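Local coordinates for protein GNA33 (Neisseria gonorrhoeae FA 1090, PDB 2G5D) that probably acts as a lytic transglycosylase, cleaving the MurNAc-GlcNAc linkage of peptidoglycan and forming a 1,6-anhydro bond in the MurNAc residue, at residues D146-P151 against S205-Y210; A197-F202 against Y260-E265; H211-I216 against P310-F315. One frame throughout, in Å; residues are numbered along the deposited sequence.

Interaction 1: D146-P151 against S205-Y210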
loop_
_atom_site.group_PDB
_atom_site.type_symbol
_atom_site.label_atom_id
_atom_site.label_comp_id
_atom_site.label_asym_id
_atom_site.label_seq_id
_atom_site.Cartn_x
_atom_site.Cartn_y
_atom_site.Cartn_z
ATOM N N ASP A 146 9.396 -1.760 -24.235
ATOM C CA ASP A 146 10.835 -2.018 -24.138
ATOM C C ASP A 146 11.325 -2.025 -22.687
ATOM O O ASP A 146 12.523 -1.948 -22.420
ATOM C CB ASP A 146 11.612 -0.969 -24.944
ATOM C CG ASP A 146 11.469 0.441 -24.375
ATOM O OD1 ASP A 146 10.397 0.770 -23.812
ATOM O OD2 ASP A 146 12.436 1.223 -24.491
ATOM N N PHE A 147 10.390 -2.105 -21.755
ATOM C CA PHE A 147 10.704 -2.084 -20.335
ATOM C C PHE A 147 11.044 -3.504 -19.904
ATOM O O PHE A 147 10.198 -4.387 -19.968
ATOM C CB PHE A 147 9.496 -1.545 -19.574
ATOM C CG PHE A 147 9.683 -1.454 -18.089
ATOM C CD1 PHE A 147 10.172 -0.292 -17.511
ATOM C CD2 PHE A 147 9.325 -2.513 -17.260
ATOM C CE1 PHE A 147 10.322 -0.193 -16.132
ATOM C CE2 PHE A 147 9.484 -2.423 -15.885
ATOM C CZ PHE A 147 9.985 -1.248 -15.323
ATOM N N ILE A 148 12.294 -3.724 -19.503
ATOM C CA ILE A 148 12.785 -5.066 -19.159
ATOM C C ILE A 148 13.272 -5.130 -17.703
ATOM O O ILE A 148 14.215 -4.430 -17.315
ATOM C CB ILE A 148 13.877 -5.587 -20.175
ATOM C CG1 ILE A 148 13.230 -6.160 -21.438
ATOM C CG2 ILE A 148 14.756 -6.689 -19.566
ATOM C CD1 ILE A 148 13.150 -5.203 -22.584
ATOM N N SER A 149 12.611 -5.971 -16.909
ATOM C CA SER A 149 13.002 -6.188 -15.520
ATOM C C SER A 149 13.964 -7.368 -15.394
ATOM O O SER A 149 13.702 -8.457 -15.911
ATOM C CB SER A 149 11.769 -6.402 -14.634
ATOM O OG SER A 149 12.136 -6.572 -13.275
ATOM N N VAL A 150 15.081 -7.137 -14.711
ATOM C CA VAL A 150 16.067 -8.188 -14.429
ATOM C C VAL A 150 16.307 -8.314 -12.914
ATOM O O VAL A 150 16.584 -7.310 -12.254
ATOM C CB VAL A 150 17.426 -7.929 -15.156
ATOM C CG1 VAL A 150 18.366 -9.119 -14.983
ATOM C CG2 VAL A 150 17.214 -7.640 -16.640
ATOM N N PRO A 151 16.179 -9.542 -12.361
ATOM C CA PRO A 151 16.510 -9.823 -10.954
ATOM C C PRO A 151 17.989 -9.611 -10.584
ATOM O O PRO A 151 18.883 -9.882 -11.385
ATOM C CB PRO A 151 16.119 -11.301 -10.783
ATOM C CG PRO A 151 15.180 -11.590 -11.900
ATOM C CD PRO A 151 15.646 -10.736 -13.039
ATOM N N SER A 205 24.471 -1.972 -27.918
ATOM C CA SER A 205 24.810 -3.218 -27.233
ATOM C C SER A 205 24.888 -2.946 -25.731
ATOM O O SER A 205 25.748 -3.478 -25.025
ATOM C CB SER A 205 26.120 -3.815 -27.768
ATOM O OG SER A 205 27.250 -3.146 -27.237
ATOM N N ARG A 206 23.975 -2.108 -25.252
ATOM C CA ARG A 206 23.932 -1.730 -23.844
ATOM C C ARG A 206 22.575 -1.997 -23.204
ATOM O O ARG A 206 21.554 -2.083 -23.892
ATOM C CB ARG A 206 24.282 -0.251 -23.678
ATOM C CG ARG A 206 25.726 0.125 -23.995
ATOM C CD ARG A 206 25.945 1.578 -23.617
ATOM N NE ARG A 206 27.354 1.952 -23.576
ATOM C CZ ARG A 206 27.842 2.939 -22.830
ATOM N NH1 ARG A 206 27.035 3.639 -22.038
ATOM N NH2 ARG A 206 29.141 3.216 -22.865
ATOM N N PHE A 207 22.588 -2.133 -21.880
ATOM C CA PHE A 207 21.384 -2.151 -21.056
ATOM C C PHE A 207 21.473 -0.937 -20.131
ATOM O O PHE A 207 22.324 -0.883 -19.239
ATOM C CB PHE A 207 21.306 -3.455 -20.256
ATOM C CG PHE A 207 19.927 -3.778 -19.739
ATOM C CD1 PHE A 207 19.583 -3.512 -18.411
ATOM C CD2 PHE A 207 18.975 -4.360 -20.573
ATOM C CE1 PHE A 207 18.319 -3.812 -17.924
ATOM C CE2 PHE A 207 17.702 -4.665 -20.094
ATOM C CZ PHE A 207 17.376 -4.388 -18.766
ATOM N N LEU A 208 20.613 0.046 -20.382
ATOM C CA LEU A 208 20.656 1.338 -19.697
ATOM C C LEU A 208 19.458 1.491 -18.768
ATOM O O LEU A 208 18.390 0.948 -19.065
ATOM C CB LEU A 208 20.615 2.478 -20.718
ATOM C CG LEU A 208 21.375 2.352 -22.039
ATOM C CD1 LEU A 208 20.762 3.285 -23.066
ATOM C CD2 LEU A 208 22.857 2.637 -21.839
ATOM N N PRO A 209 19.621 2.242 -17.653
ATOM C CA PRO A 209 18.486 2.578 -16.784
ATOM C C PRO A 209 17.280 3.036 -17.604
ATOM O O PRO A 209 17.457 3.694 -18.631
ATOM C CB PRO A 209 19.028 3.735 -15.940
ATOM C CG PRO A 209 20.480 3.448 -15.831
ATOM C CD PRO A 209 20.887 2.800 -17.134
ATOM N N TYR A 210 16.072 2.661 -17.179
ATOM C CA TYR A 210 14.874 3.086 -17.881
ATOM C C TYR A 210 14.636 4.588 -17.688
ATOM O O TYR A 210 15.262 5.222 -16.826
ATOM C CB TYR A 210 13.624 2.257 -17.499
ATOM C CG TYR A 210 12.619 2.250 -18.627
ATOM C CD1 TYR A 210 11.472 3.052 -18.583
ATOM C CD2 TYR A 210 12.859 1.503 -19.782
ATOM C CE1 TYR A 210 10.576 3.079 -19.655
ATOM C CE2 TYR A 210 11.980 1.519 -20.843
ATOM C CZ TYR A 210 10.838 2.309 -20.776
ATOM O OH TYR A 210 9.980 2.324 -21.848
#

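Interaction 2: A197-F202 against Y260-E265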
loop_
_atom_site.group_PDB
_atom_site.type_symbol
_atom_site.label_atom_id
_atom_site.label_comp_id
_atom_site.label_asym_id
_atom_site.label_seq_id
_atom_site.Cartn_x
_atom_site.Cartn_y
_atom_site.Cartn_z
ATOM N N ALA A 197 15.495 -5.790 -8.034
ATOM C CA ALA A 197 15.646 -5.945 -9.477
ATOM C C ALA A 197 16.028 -4.619 -10.119
ATOM O O ALA A 197 15.733 -3.550 -9.574
ATOM C CB ALA A 197 14.346 -6.456 -10.092
ATOM N N ILE A 198 16.689 -4.693 -11.275
ATOM C CA ILE A 198 16.994 -3.506 -12.076
ATOM C C ILE A 198 16.040 -3.397 -13.262
ATOM O O ILE A 198 15.654 -4.406 -13.861
ATOM C CB ILE A 198 18.475 -3.447 -12.561
ATOM C CG1 ILE A 198 18.845 -4.689 -13.386
ATOM C CG2 ILE A 198 19.420 -3.245 -11.374
ATOM C CD1 ILE A 198 19.931 -4.450 -14.418
ATOM N N LYS A 199 15.658 -2.165 -13.585
ATOM C CA LYS A 199 14.758 -1.902 -14.706
ATOM C C LYS A 199 15.470 -1.096 -15.803
ATOM O O LYS A 199 16.068 -0.049 -15.528
ATOM C CB LYS A 199 13.490 -1.167 -14.233
ATOM C CG LYS A 199 12.954 -1.602 -12.871
ATOM C CD LYS A 199 12.258 -2.953 -12.916
ATOM C CE LYS A 199 11.856 -3.401 -11.525
ATOM N NZ LYS A 199 10.877 -4.521 -11.544
ATOM N N GLY A 200 15.400 -1.585 -17.038
ATOM C CA GLY A 200 16.064 -0.923 -18.156
ATOM C C GLY A 200 15.552 -1.304 -19.532
ATOM O O GLY A 200 14.476 -1.894 -19.669
ATOM N N ARG A 201 16.333 -0.946 -20.548
ATOM C CA ARG A 201 15.995 -1.198 -21.951
ATOM C C ARG A 201 17.264 -1.384 -22.781
ATOM O O ARG A 201 18.296 -0.778 -22.484
ATOM C CB ARG A 201 15.164 -0.043 -22.526
ATOM C CG ARG A 201 15.790 1.336 -22.328
ATOM C CD ARG A 201 15.071 2.423 -23.100
ATOM N NE ARG A 201 15.949 3.575 -23.285
ATOM C CZ ARG A 201 16.648 3.822 -24.387
ATOM N NH1 ARG A 201 16.565 3.016 -25.436
ATOM N NH2 ARG A 201 17.431 4.888 -24.443
ATOM N N PHE A 202 17.175 -2.216 -23.818
ATOM C CA PHE A 202 18.284 -2.427 -24.753
ATOM C C PHE A 202 18.430 -1.219 -25.678
ATOM O O PHE A 202 17.438 -0.676 -26.170
ATOM C CB PHE A 202 18.076 -3.692 -25.596
ATOM C CG PHE A 202 17.823 -4.944 -24.788
ATOM C CD1 PHE A 202 16.604 -5.616 -24.888
ATOM C CD2 PHE A 202 18.801 -5.459 -23.939
ATOM C CE1 PHE A 202 16.361 -6.784 -24.148
ATOM C CE2 PHE A 202 18.571 -6.620 -23.201
ATOM C CZ PHE A 202 17.345 -7.281 -23.301
ATOM N N TYR A 260 -1.333 -0.728 -9.579
ATOM C CA TYR A 260 0.113 -0.857 -9.702
ATOM C C TYR A 260 0.532 -2.096 -10.509
ATOM O O TYR A 260 0.064 -3.199 -10.247
ATOM C CB TYR A 260 0.737 -0.924 -8.297
ATOM C CG TYR A 260 2.231 -1.096 -8.293
ATOM C CD1 TYR A 260 3.081 0.005 -8.350
ATOM C CD2 TYR A 260 2.799 -2.368 -8.244
ATOM C CE1 TYR A 260 4.460 -0.156 -8.348
ATOM C CE2 TYR A 260 4.170 -2.540 -8.246
ATOM C CZ TYR A 260 4.995 -1.435 -8.293
ATOM O OH TYR A 260 6.352 -1.621 -8.287
ATOM N N ALA A 261 1.433 -1.907 -11.472
ATOM C CA ALA A 261 2.012 -3.040 -12.207
ATOM C C ALA A 261 3.515 -3.144 -11.939
ATOM O O ALA A 261 4.008 -4.206 -11.544
ATOM C CB ALA A 261 1.730 -2.923 -13.706
ATOM N N ASP A 262 4.232 -2.036 -12.152
ATOM C CA ASP A 262 5.682 -1.964 -11.915
ATOM C C ASP A 262 6.118 -0.496 -11.748
ATOM O O ASP A 262 5.270 0.399 -11.659
ATOM C CB ASP A 262 6.458 -2.658 -13.054
ATOM C CG ASP A 262 7.755 -3.331 -12.580
ATOM O OD1 ASP A 262 8.209 -4.285 -13.258
ATOM O OD2 ASP A 262 8.330 -2.919 -11.543
ATOM N N LYS A 263 7.433 -0.272 -11.662
ATOM C CA LYS A 263 8.021 1.066 -11.585
ATOM C C LYS A 263 9.432 1.084 -12.179
ATOM O O LYS A 263 10.013 0.029 -12.437
ATOM C CB LYS A 263 8.013 1.611 -10.145
ATOM C CG LYS A 263 8.744 0.773 -9.103
ATOM C CD LYS A 263 8.672 1.448 -7.728
ATOM C CE LYS A 263 9.019 0.472 -6.610
ATOM N NZ LYS A 263 8.945 1.155 -5.293
ATOM N N ASN A 264 9.981 2.280 -12.390
ATOM C CA ASN A 264 11.305 2.409 -13.023
ATOM C C ASN A 264 12.502 2.318 -12.071
ATOM O O ASN A 264 13.652 2.323 -12.526
ATOM C CB ASN A 264 11.383 3.674 -13.897
ATOM C CG ASN A 264 11.206 4.967 -13.105
ATOM O OD1 ASN A 264 10.970 4.966 -11.894
ATOM N ND2 ASN A 264 11.301 6.083 -13.809
ATOM N N GLU A 265 12.215 2.227 -10.767
ATOM C CA GLU A 265 13.214 2.083 -9.700
ATOM C C GLU A 265 14.136 3.287 -9.476
ATOM O O GLU A 265 15.112 3.195 -8.723
ATOM C CB GLU A 265 14.024 0.772 -9.843
ATOM C CG GLU A 265 13.222 -0.495 -9.548
ATOM C CD GLU A 265 12.928 -0.695 -8.070
ATOM O OE1 GLU A 265 13.590 -0.037 -7.238
ATOM O OE2 GLU A 265 12.040 -1.522 -7.744
#

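Interaction 3: H211-I216 against P310-F315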
loop_
_atom_site.group_PDB
_atom_site.type_symbol
_atom_site.label_atom_id
_atom_site.label_comp_id
_atom_site.label_asym_id
_atom_site.label_seq_id
_atom_site.Cartn_x
_atom_site.Cartn_y
_atom_site.Cartn_z
ATOM N N HIS A 211 13.757 5.146 -18.517
ATOM C CA HIS A 211 13.431 6.573 -18.517
ATOM C C HIS A 211 12.937 7.077 -17.152
ATOM O O HIS A 211 12.274 6.357 -16.405
ATOM C CB HIS A 211 12.389 6.863 -19.597
ATOM C CG HIS A 211 12.854 6.565 -20.990
ATOM N ND1 HIS A 211 13.794 7.334 -21.641
ATOM C CD2 HIS A 211 12.488 5.597 -21.865
ATOM C CE1 HIS A 211 13.995 6.849 -22.852
ATOM N NE2 HIS A 211 13.216 5.795 -23.014
ATOM N N THR A 212 13.290 8.324 -16.847
ATOM C CA THR A 212 12.926 8.988 -15.595
ATOM C C THR A 212 11.610 9.717 -15.803
ATOM O O THR A 212 11.200 9.921 -16.950
ATOM C CB THR A 212 13.989 10.030 -15.186
ATOM O OG1 THR A 212 14.189 10.941 -16.272
ATOM C CG2 THR A 212 15.313 9.374 -14.826
ATOM N N ARG A 213 10.959 10.107 -14.702
ATOM C CA ARG A 213 9.701 10.869 -14.765
ATOM C C ARG A 213 9.792 12.087 -15.681
ATOM O O ARG A 213 8.906 12.308 -16.496
ATOM C CB ARG A 213 9.241 11.321 -13.376
ATOM C CG ARG A 213 7.923 12.084 -13.387
ATOM C CD ARG A 213 7.446 12.414 -11.994
ATOM N NE ARG A 213 7.080 11.221 -11.238
ATOM C CZ ARG A 213 5.889 10.614 -11.276
ATOM N NH1 ARG A 213 4.890 11.074 -12.027
ATOM N NH2 ARG A 213 5.698 9.539 -10.536
ATOM N N ASN A 214 10.863 12.864 -15.546
ATOM C CA ASN A 214 11.031 14.069 -16.363
ATOM C C ASN A 214 11.059 13.758 -17.857
ATOM O O ASN A 214 10.486 14.500 -18.652
ATOM C CB ASN A 214 12.286 14.861 -15.961
ATOM C CG ASN A 214 12.482 16.108 -16.800
ATOM O OD1 ASN A 214 13.534 16.302 -17.412
ATOM N ND2 ASN A 214 11.457 16.958 -16.851
ATOM N N GLN A 215 11.720 12.663 -18.225
ATOM C CA GLN A 215 11.830 12.249 -19.622
ATOM C C GLN A 215 10.502 11.733 -20.176
ATOM O O GLN A 215 10.146 12.041 -21.318
ATOM C CB GLN A 215 12.916 11.180 -19.774
ATOM C CG GLN A 215 14.304 11.667 -19.429
ATOM C CD GLN A 215 15.323 10.552 -19.466
ATOM O OE1 GLN A 215 15.092 9.466 -18.933
ATOM N NE2 GLN A 215 16.450 10.804 -20.116
ATOM N N ILE A 216 9.781 10.967 -19.356
ATOM C CA ILE A 216 8.455 10.444 -19.686
ATOM C C ILE A 216 7.438 11.576 -19.795
ATOM O O ILE A 216 6.606 11.589 -20.710
ATOM C CB ILE A 216 7.990 9.389 -18.627
ATOM C CG1 ILE A 216 8.954 8.182 -18.606
ATOM C CG2 ILE A 216 6.565 8.938 -18.885
ATOM C CD1 ILE A 216 8.855 7.289 -17.329
ATOM N N PRO A 310 12.217 11.435 -9.868
ATOM C CA PRO A 310 12.507 10.617 -11.069
ATOM C C PRO A 310 11.780 9.259 -11.086
ATOM O O PRO A 310 11.702 8.599 -12.140
ATOM C CB PRO A 310 14.033 10.430 -11.018
ATOM C CG PRO A 310 14.389 10.564 -9.584
ATOM C CD PRO A 310 13.385 11.514 -8.966
ATOM N N SER A 311 11.265 8.855 -9.922
ATOM C CA SER A 311 10.427 7.665 -9.777
ATOM C C SER A 311 9.159 7.760 -10.632
ATOM O O SER A 311 8.580 8.824 -10.761
ATOM C CB SER A 311 10.048 7.482 -8.305
ATOM O OG SER A 311 9.194 6.368 -8.132
ATOM N N TYR A 312 8.747 6.645 -11.223
ATOM C CA TYR A 312 7.583 6.620 -12.100
ATOM C C TYR A 312 6.959 5.253 -12.029
ATOM O O TYR A 312 7.654 4.229 -12.123
ATOM C CB TYR A 312 7.972 6.940 -13.549
ATOM C CG TYR A 312 6.845 7.468 -14.398
ATOM C CD1 TYR A 312 6.584 8.846 -14.466
ATOM C CD2 TYR A 312 6.053 6.607 -15.144
ATOM C CE1 TYR A 312 5.555 9.344 -15.238
ATOM C CE2 TYR A 312 5.016 7.092 -15.935
ATOM C CZ TYR A 312 4.775 8.462 -15.977
ATOM O OH TYR A 312 3.761 8.959 -16.771
ATOM N N ILE A 313 5.651 5.238 -11.836
ATOM C CA ILE A 313 4.934 3.990 -11.642
ATOM C C ILE A 313 4.170 3.666 -12.914
ATOM O O ILE A 313 3.574 4.549 -13.540
ATOM C CB ILE A 313 4.038 4.024 -10.359
ATOM C CG1 ILE A 313 4.904 3.868 -9.108
ATOM C CG2 ILE A 313 3.035 2.876 -10.330
ATOM C CD1 ILE A 313 5.505 5.142 -8.603
ATOM N N PHE A 314 4.252 2.410 -13.320
ATOM C CA PHE A 314 3.453 1.886 -14.419
ATOM C C PHE A 314 2.274 1.083 -13.867
ATOM O O PHE A 314 2.358 0.482 -12.805
ATOM C CB PHE A 314 4.327 1.080 -15.391
ATOM C CG PHE A 314 5.472 1.878 -15.946
ATOM C CD1 PHE A 314 6.766 1.695 -15.462
ATOM C CD2 PHE A 314 5.247 2.869 -16.907
ATOM C CE1 PHE A 314 7.821 2.439 -15.956
ATOM C CE2 PHE A 314 6.306 3.635 -17.409
ATOM C CZ PHE A 314 7.591 3.425 -16.927
ATOM N N PHE A 315 1.163 1.131 -14.587
ATOM C CA PHE A 315 -0.095 0.608 -14.097
ATOM C C PHE A 315 -0.648 -0.496 -14.992
ATOM O O PHE A 315 -0.098 -0.784 -16.056
ATOM C CB PHE A 315 -1.117 1.748 -13.960
ATOM C CG PHE A 315 -0.762 2.776 -12.909
ATOM C CD1 PHE A 315 -0.135 3.968 -13.270
ATOM C CD2 PHE A 315 -1.085 2.565 -11.560
ATOM C CE1 PHE A 315 0.185 4.930 -12.307
ATOM C CE2 PHE A 315 -0.774 3.528 -10.590
ATOM C CZ PHE A 315 -0.127 4.700 -10.966
HETATM O O HOH W 1 6.818 8.069 -7.822
#

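Interaction 1: D146-P151 against S205-Y210
Two strands of a five-stranded mixed sheet in the MltA-specific insert domain, 148-151 and 206-209, meet here through their side chains. Strand 197-203 lies between them in the sheet. Phe147 and Tyr210, just off the strands, form a T-shaped (edge-to-face) pair. The edge of Phe147 points at the face of Tyr210, with centroids 5.1 Å apart and planes at 77°. Phe147 CD1 sits over the centre of the tyrosine ring and comes 3.7 Å from Tyr210 CG.

The far end of the same tyrosine is held by Asp146. Tyr210 OH donates to Asp146 OD1 at 2.5 Å, on the syn side and 25° out of the carboxylate plane. Asp146 CG stands between its own backbone N and carbonyl carbon (chi1 65°), and the carboxylate lies at the edge of the tyrosine ring. Asp146 OD2 makes a salt bridge to Lys224.

Further along the strands, Phe207 CZ touches Ile148 CG2 at 3.6 Å and Val150 CG2 at 3.9 Å. Ile148 O meets the edge of the Phe207 ring, 3.5 Å from CZ.

Tyr210 is thus fixed at two points, its ring face by Phe147 and its hydroxyl by Asp146. The nearby lysine would probably favour the charged form of the carboxylate, which suits its role as acceptor for the buried phenol.

Interaction 2: A197-F202 against Y260-E265
A buried lysine on strand 197-203 reaches across to an aspartate at a classic beta bulge: Lys199 and Asp262 meet tip to tip in a salt bridge. In the bulge, Ala261 and Asp262 both face Phe314. Lys199 NZ donates to Asp262 OD2 at 3.0 Å, on the oxygen's syn lone pair. A second, weak bond runs from Lys199 NZ to Asp262 OD1 at 3.2 Å. Asp262 OD2 also accepts the backbone N of Lys263 at 2.8 Å, on its anti side, so two donors grip this oxygen. The carboxylate is therefore tied to its own strand as well as to the lysine.

The lysine chain bends at chi2 (-75°), which turns CD away from a straight course. Its methylene groups pack beside the turn after the bulge. Lys199 CG is 3.4 Å from Lys263 O and 3.5 Å from Glu265 CG. Glu265 touches with its aliphatic part; its OE2 stays 5.0 Å from Lys199 NZ, too far for a salt bridge, though the opposite charges may still attract.

Ser149 of the adjacent strand 148-151 is another partner of Lys199 NZ. The contact thus joins strand 197-203, flanked by 148-151 and 206-209, to the end of strand 255-263, which pairs with strand 313-317.

Interaction 3: H211-I216 against P310-F315
Arg213 and Ile216, on the first turn of helix 213-217, embrace Tyr312 from two directions. Arg213 comes at the ring edge. Its CG is anti to the backbone N (chi1 -179°) and lies near the ring plane, 3.7 Å from Tyr312 CD1. The chain then bends at chi3 (-67°), which swings NE round. The guanidinium sets one face over Tyr312 CD1, its plane 43° from that of the ring. This is a tilted approach, not a flat stack.

The same group holds the backbone before Tyr312. Arg213 NE and NH2 both donate to Ser311 O, at 2.9 Å and 3.0 Å, but both bonds are weak and bent. A water also accepts from Arg213 NH2 and bonds to Ser311 OG.

Ile216 lies over a face of the tyrosine ring with both its branches. CD1 makes a CH-pi contact 3.8 Å from the Tyr312 ring centroid, offset toward the rim. CG2 reaches the phenol end, 3.4 Å from Tyr312 CZ. Ile216 CD1 also touches Phe314 CZ, more loosely.

At the start of the helix, Thr212 takes the N-cap position. Thr212 N donates to Gln215 OE1 at 3.0 Å, in the carbonyl plane and on a lone pair. The next amide, Arg213 N, donates to Pro310 O at 3.1 Å, with the donor above the carbonyl plane. Thr212 CG2 rests against Pro310 CB. Pro310 O also accepts from Asn264 ND2.

His241 of helix 234-243 adds an edge-to-face contact to Tyr312. The N-terminal turn of helix 213-217, with Thr212 at its N-cap position, thus packs on the loop 310-312 that leads into strand 313-317 of the MltA-specific insert domain.

The three contacts form a continuous path through the insert domain. Interactions 1 and 2 have centres about 8 Å apart and both reach the five-stranded sheet, interaction 2 through strand 197-203 alone. Val150 O and Ile198 N, at 2.8 Å, join them through the backbone. Interactions 2 and 3 are about 10 Å apart between centres. Asp262 O and Phe314 N pair at 2.8 Å, and Asn264 ND2 reaches His211 O at the same distance. Interactions 1 and 3, about 14 Å apart, meet where Phe147 CE1 comes 3.6 Å from Phe314 CE1. Residues 205-216 run directly from interaction 1 into interaction 3. All three are packing within the insert domain.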